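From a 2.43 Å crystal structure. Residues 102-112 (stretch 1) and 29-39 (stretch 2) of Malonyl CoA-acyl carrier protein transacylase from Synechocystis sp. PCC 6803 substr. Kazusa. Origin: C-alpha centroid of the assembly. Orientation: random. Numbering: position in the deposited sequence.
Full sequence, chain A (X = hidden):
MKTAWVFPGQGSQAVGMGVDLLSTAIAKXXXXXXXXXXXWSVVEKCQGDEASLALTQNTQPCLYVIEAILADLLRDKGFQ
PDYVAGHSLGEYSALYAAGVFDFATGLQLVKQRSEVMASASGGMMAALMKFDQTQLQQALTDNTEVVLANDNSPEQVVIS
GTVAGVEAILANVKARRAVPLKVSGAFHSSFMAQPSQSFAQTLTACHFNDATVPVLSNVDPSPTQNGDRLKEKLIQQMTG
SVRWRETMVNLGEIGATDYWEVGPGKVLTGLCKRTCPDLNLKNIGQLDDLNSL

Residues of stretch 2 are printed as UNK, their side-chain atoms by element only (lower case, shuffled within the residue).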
# COMPACT_ATOMS: atom_id res chain seq x y z
N ASP A 102 3.37 5.48 16.53
CA ASP A 102 4.63 6.15 16.22
C ASP A 102 5.43 5.37 15.17
O ASP A 102 5.09 4.24 14.81
CB ASP A 102 5.47 6.35 17.49
CG ASP A 102 5.68 5.06 18.28
OD1 ASP A 102 5.71 3.96 17.69
OD2 ASP A 102 5.82 5.14 19.52
N PHE A 103 6.51 6.00 14.71
CA PHE A 103 7.38 5.41 13.70
C PHE A 103 7.78 3.97 14.05
O PHE A 103 7.49 3.05 13.29
CB PHE A 103 8.63 6.28 13.51
CG PHE A 103 9.59 5.71 12.52
CD1 PHE A 103 9.23 5.60 11.18
CD2 PHE A 103 10.83 5.25 12.93
CE1 PHE A 103 10.10 5.05 10.26
CE2 PHE A 103 11.71 4.69 12.02
CZ PHE A 103 11.35 4.59 10.68
N ALA A 104 8.41 3.78 15.21
CA ALA A 104 8.93 2.46 15.60
C ALA A 104 7.86 1.37 15.69
O ALA A 104 8.09 0.25 15.22
CB ALA A 104 9.68 2.56 16.93
N THR A 105 6.72 1.67 16.31
CA THR A 105 5.63 0.69 16.45
C THR A 105 5.21 0.22 15.08
O THR A 105 4.98 -0.97 14.85
CB THR A 105 4.38 1.26 17.20
OG1 THR A 105 4.74 1.75 18.50
CG2 THR A 105 3.31 0.19 17.35
N GLY A 106 5.12 1.17 14.16
CA GLY A 106 4.70 0.88 12.81
C GLY A 106 5.66 -0.02 12.08
O GLY A 106 5.23 -0.95 11.40
N LEU A 107 6.96 0.25 12.22
CA LEU A 107 7.97 -0.54 11.55
C LEU A 107 7.95 -1.97 12.07
O LEU A 107 8.05 -2.92 11.30
CB LEU A 107 9.36 0.09 11.73
CG LEU A 107 10.51 -0.59 10.98
CD1 LEU A 107 10.11 -0.93 9.54
CD2 LEU A 107 11.71 0.32 10.97
N GLN A 108 7.79 -2.13 13.38
CA GLN A 108 7.71 -3.48 13.94
C GLN A 108 6.50 -4.25 13.38
O GLN A 108 6.62 -5.43 13.02
CB GLN A 108 7.67 -3.44 15.47
CG GLN A 108 7.90 -4.81 16.13
CD GLN A 108 9.21 -5.50 15.69
OE1 GLN A 108 9.22 -6.69 15.36
NE2 GLN A 108 10.32 -4.76 15.72
N LEU A 109 5.35 -3.58 13.28
CA LEU A 109 4.17 -4.18 12.64
C LEU A 109 4.45 -4.59 11.19
O LEU A 109 4.14 -5.70 10.78
CB LEU A 109 2.98 -3.22 12.69
CG LEU A 109 2.45 -3.01 14.11
CD1 LEU A 109 1.46 -1.88 14.14
CD2 LEU A 109 1.82 -4.31 14.58
N VAL A 110 5.03 -3.67 10.43
CA VAL A 110 5.31 -3.94 9.03
C VAL A 110 6.27 -5.11 8.89
O VAL A 110 6.10 -5.99 8.04
CB VAL A 110 5.88 -2.70 8.37
CG1 VAL A 110 6.54 -3.05 7.04
CG2 VAL A 110 4.76 -1.67 8.18
N LYS A 111 7.28 -5.14 9.76
CA LYS A 111 8.27 -6.20 9.74
C LYS A 111 7.62 -7.55 9.94
O LYS A 111 7.92 -8.50 9.21
CB LYS A 111 9.31 -5.95 10.83
CG LYS A 111 10.42 -6.96 10.95
CD LYS A 111 11.36 -6.46 12.06
CE LYS A 111 12.60 -7.30 12.20
NZ LYS A 111 12.26 -8.63 12.76
N GLN A 112 6.72 -7.64 10.91
CA GLN A 112 6.04 -8.89 11.18
C GLN A 112 5.09 -9.22 10.05
O GLN A 112 5.07 -10.35 9.57
CB GLN A 112 5.30 -8.85 12.51
CG GLN A 112 4.56 -10.14 12.84
CD GLN A 112 3.97 -10.14 14.24
OE1 GLN A 112 4.33 -9.30 15.07
NE2 GLN A 112 3.05 -11.08 14.51
N UNK A 29 18.35 10.10 10.67
CA UNK A 29 17.84 9.63 11.95
C UNK A 29 16.91 8.41 11.80
O UNK A 29 17.20 7.34 12.34
c UNK A 29 17.12 10.80 12.64
o UNK A 29 14.47 11.43 15.10
c UNK A 29 15.42 11.64 14.32
c UNK A 29 16.23 10.44 13.81
o UNK A 29 15.73 12.80 13.93
N UNK A 30 15.83 8.55 11.05
CA UNK A 30 14.89 7.44 10.92
C UNK A 30 15.50 6.19 10.28
O UNK A 30 15.12 5.07 10.64
c UNK A 30 10.51 9.28 11.60
c UNK A 30 13.67 7.88 10.11
n UNK A 30 11.02 10.66 11.89
c UNK A 30 12.81 8.82 10.88
c UNK A 30 11.36 8.65 10.51
N UNK A 31 16.43 6.37 9.36
CA UNK A 31 17.15 5.24 8.80
C UNK A 31 17.90 4.49 9.88
O UNK A 31 17.96 3.27 9.85
c UNK A 31 17.94 6.93 5.50
c UNK A 31 17.35 7.15 4.26
c UNK A 31 16.31 6.34 3.85
o UNK A 31 15.70 6.54 2.61
c UNK A 31 18.14 5.69 7.70
c UNK A 31 16.44 5.11 5.91
c UNK A 31 15.86 5.32 4.67
c UNK A 31 17.50 5.91 6.34
N UNK A 32 18.47 5.23 10.83
CA UNK A 32 19.25 4.61 11.91
C UNK A 32 18.32 3.89 12.87
O UNK A 32 18.62 2.78 13.30
c UNK A 32 20.10 5.65 12.66
o UNK A 32 21.59 7.89 13.44
n UNK A 32 23.09 7.74 11.76
c UNK A 32 21.39 6.01 11.93
c UNK A 32 22.04 7.30 12.44
N UNK A 33 17.19 4.52 13.19
CA UNK A 33 16.12 3.86 13.92
C UNK A 33 15.66 2.59 13.23
O UNK A 33 15.49 1.56 13.88
c UNK A 33 13.88 6.79 15.09
c UNK A 33 15.15 6.00 14.92
n UNK A 33 12.80 6.11 15.47
o UNK A 33 13.85 8.01 14.87
c UNK A 33 14.92 4.78 14.08
N UNK A 34 15.42 2.66 11.92
CA UNK A 34 15.00 1.47 11.19
C UNK A 34 16.07 0.40 11.27
O UNK A 34 15.76 -0.79 11.37
c UNK A 34 14.67 1.80 9.75
N UNK A 35 17.34 0.80 11.26
CA UNK A 35 18.41 -0.19 11.23
C UNK A 35 18.48 -0.95 12.57
O UNK A 35 18.65 -2.17 12.57
c UNK A 35 19.76 0.47 10.89
c UNK A 35 22.17 0.10 10.09
c UNK A 35 20.87 -0.54 10.59
o UNK A 35 23.05 -0.65 9.64
o UNK A 35 22.32 1.33 10.15
N UNK A 36 18.34 -0.25 13.70
CA UNK A 36 18.33 -0.93 15.00
C UNK A 36 17.11 -1.83 15.16
O UNK A 36 17.24 -2.93 15.68
c UNK A 36 18.38 0.07 16.16
o UNK A 36 17.84 2.73 17.84
c UNK A 36 17.04 1.97 17.24
c UNK A 36 17.51 1.29 15.96
o UNK A 36 15.87 1.74 17.64
N UNK A 37 15.95 -1.38 14.71
CA UNK A 37 14.72 -2.17 14.79
C UNK A 37 14.74 -3.41 13.87
O UNK A 37 14.27 -4.48 14.24
c UNK A 37 12.24 -2.15 14.27
c UNK A 37 13.29 -0.22 15.48
c UNK A 37 13.50 -1.31 14.42
c UNK A 37 12.41 0.91 14.99
N UNK A 38 15.27 -3.25 12.67
CA UNK A 38 15.19 -4.31 11.66
C UNK A 38 16.39 -5.24 11.68
O UNK A 38 16.30 -6.38 11.25
c UNK A 38 15.07 -3.72 10.26
c UNK A 38 12.74 -4.06 9.47
c UNK A 38 13.80 -3.03 9.80
c UNK A 38 14.14 -2.23 8.57
N UNK A 39 17.53 -4.73 12.15
CA UNK A 39 18.76 -5.49 12.10
C UNK A 39 19.49 -5.41 10.77
O UNK A 39 20.48 -6.12 10.56

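Position 29 carries three carbons, the third bearing two oxygens, and reaches nothing on the other helix: Glu29, exposed. Position 30 is four carbons in a row ending in nitrogen, laid over one face of the Phe103 ring, which makes it Lys30. Its aliphatic stem does the packing: CD sits 3.8 Å from the centroid of the Phe103 ring and 11° off the normal. The NZ lies farther out, 5.5 Å from that centroid, at most a weak cation-pi attraction, and it is hydrogen-bonded elsewhere in the structure.

At position 31 one carbon leads to a six-carbon ring bearing one oxygen, and CA-to-CB points away from stretch 1; this is Tyr31, buried against other parts of the protein. Position 32 has three carbons, the third with one oxygen and one nitrogen, out of reach and exposed: Gln32. Position 33 has the same composition, but its CA-to-CB bond points toward stretch 1 and its side chain meets the edge of the Phe103 ring, so the same residue type meets a different setting. In Gln33 the NE2 comes within 3.3 Å of Phe103 CD2, and no hydrogen bond to stretch 1 results.

Position 34 holds a single carbon, set against Leu107: Ala34. The CA atoms of Ala34 and Leu107 lie 7.3 Å apart, and Leu107 CD2 lies 3.5 Å from Ala34 CB.

Positions 35 and 36 each show three carbons, the third with two oxygens, and neither touches stretch 1; they are Glu35 and Glu36, both exposed. Position 37 has four carbons forked at the first, with one arm two carbons long, touching Ala104, Leu107 and Gln108: Ile37. Its CD1 packs 3.7 Å from Ala104 CB, while its CG2 lies 4.0 Å from Leu107 CG and 3.5 Å from Gln108 NE2. At position 38 four carbons fork at the second and touch Leu107 and Lys111, giving Leu38. Its CA-to-CB points sideways, yet the end comes nearer, placing CD2 3.8 Å from Lys111 CD and 4.1 Å from Leu107 CD1. Position 39 has no side-chain atoms and a positive phi of 84°, just past the helix. A CB would jam against the preceding carbonyl oxygen, so the backbone itself calls for Gly39.

The two helices run at 46° to each other, 10.2 Å apart at closest approach, with no hydrogen bond between them. Contacts at 30, 33, 34, 37 and 38 follow the three-and-four spacing of a helix face, answered by Phe103, Ala104, Leu107, Gln108 and Lys111. Phe103 and Ile37 give the largest covered areas, and the lysines contribute carbon to the contact.

Stretch 2 (29-39) EKYQQAEEILG
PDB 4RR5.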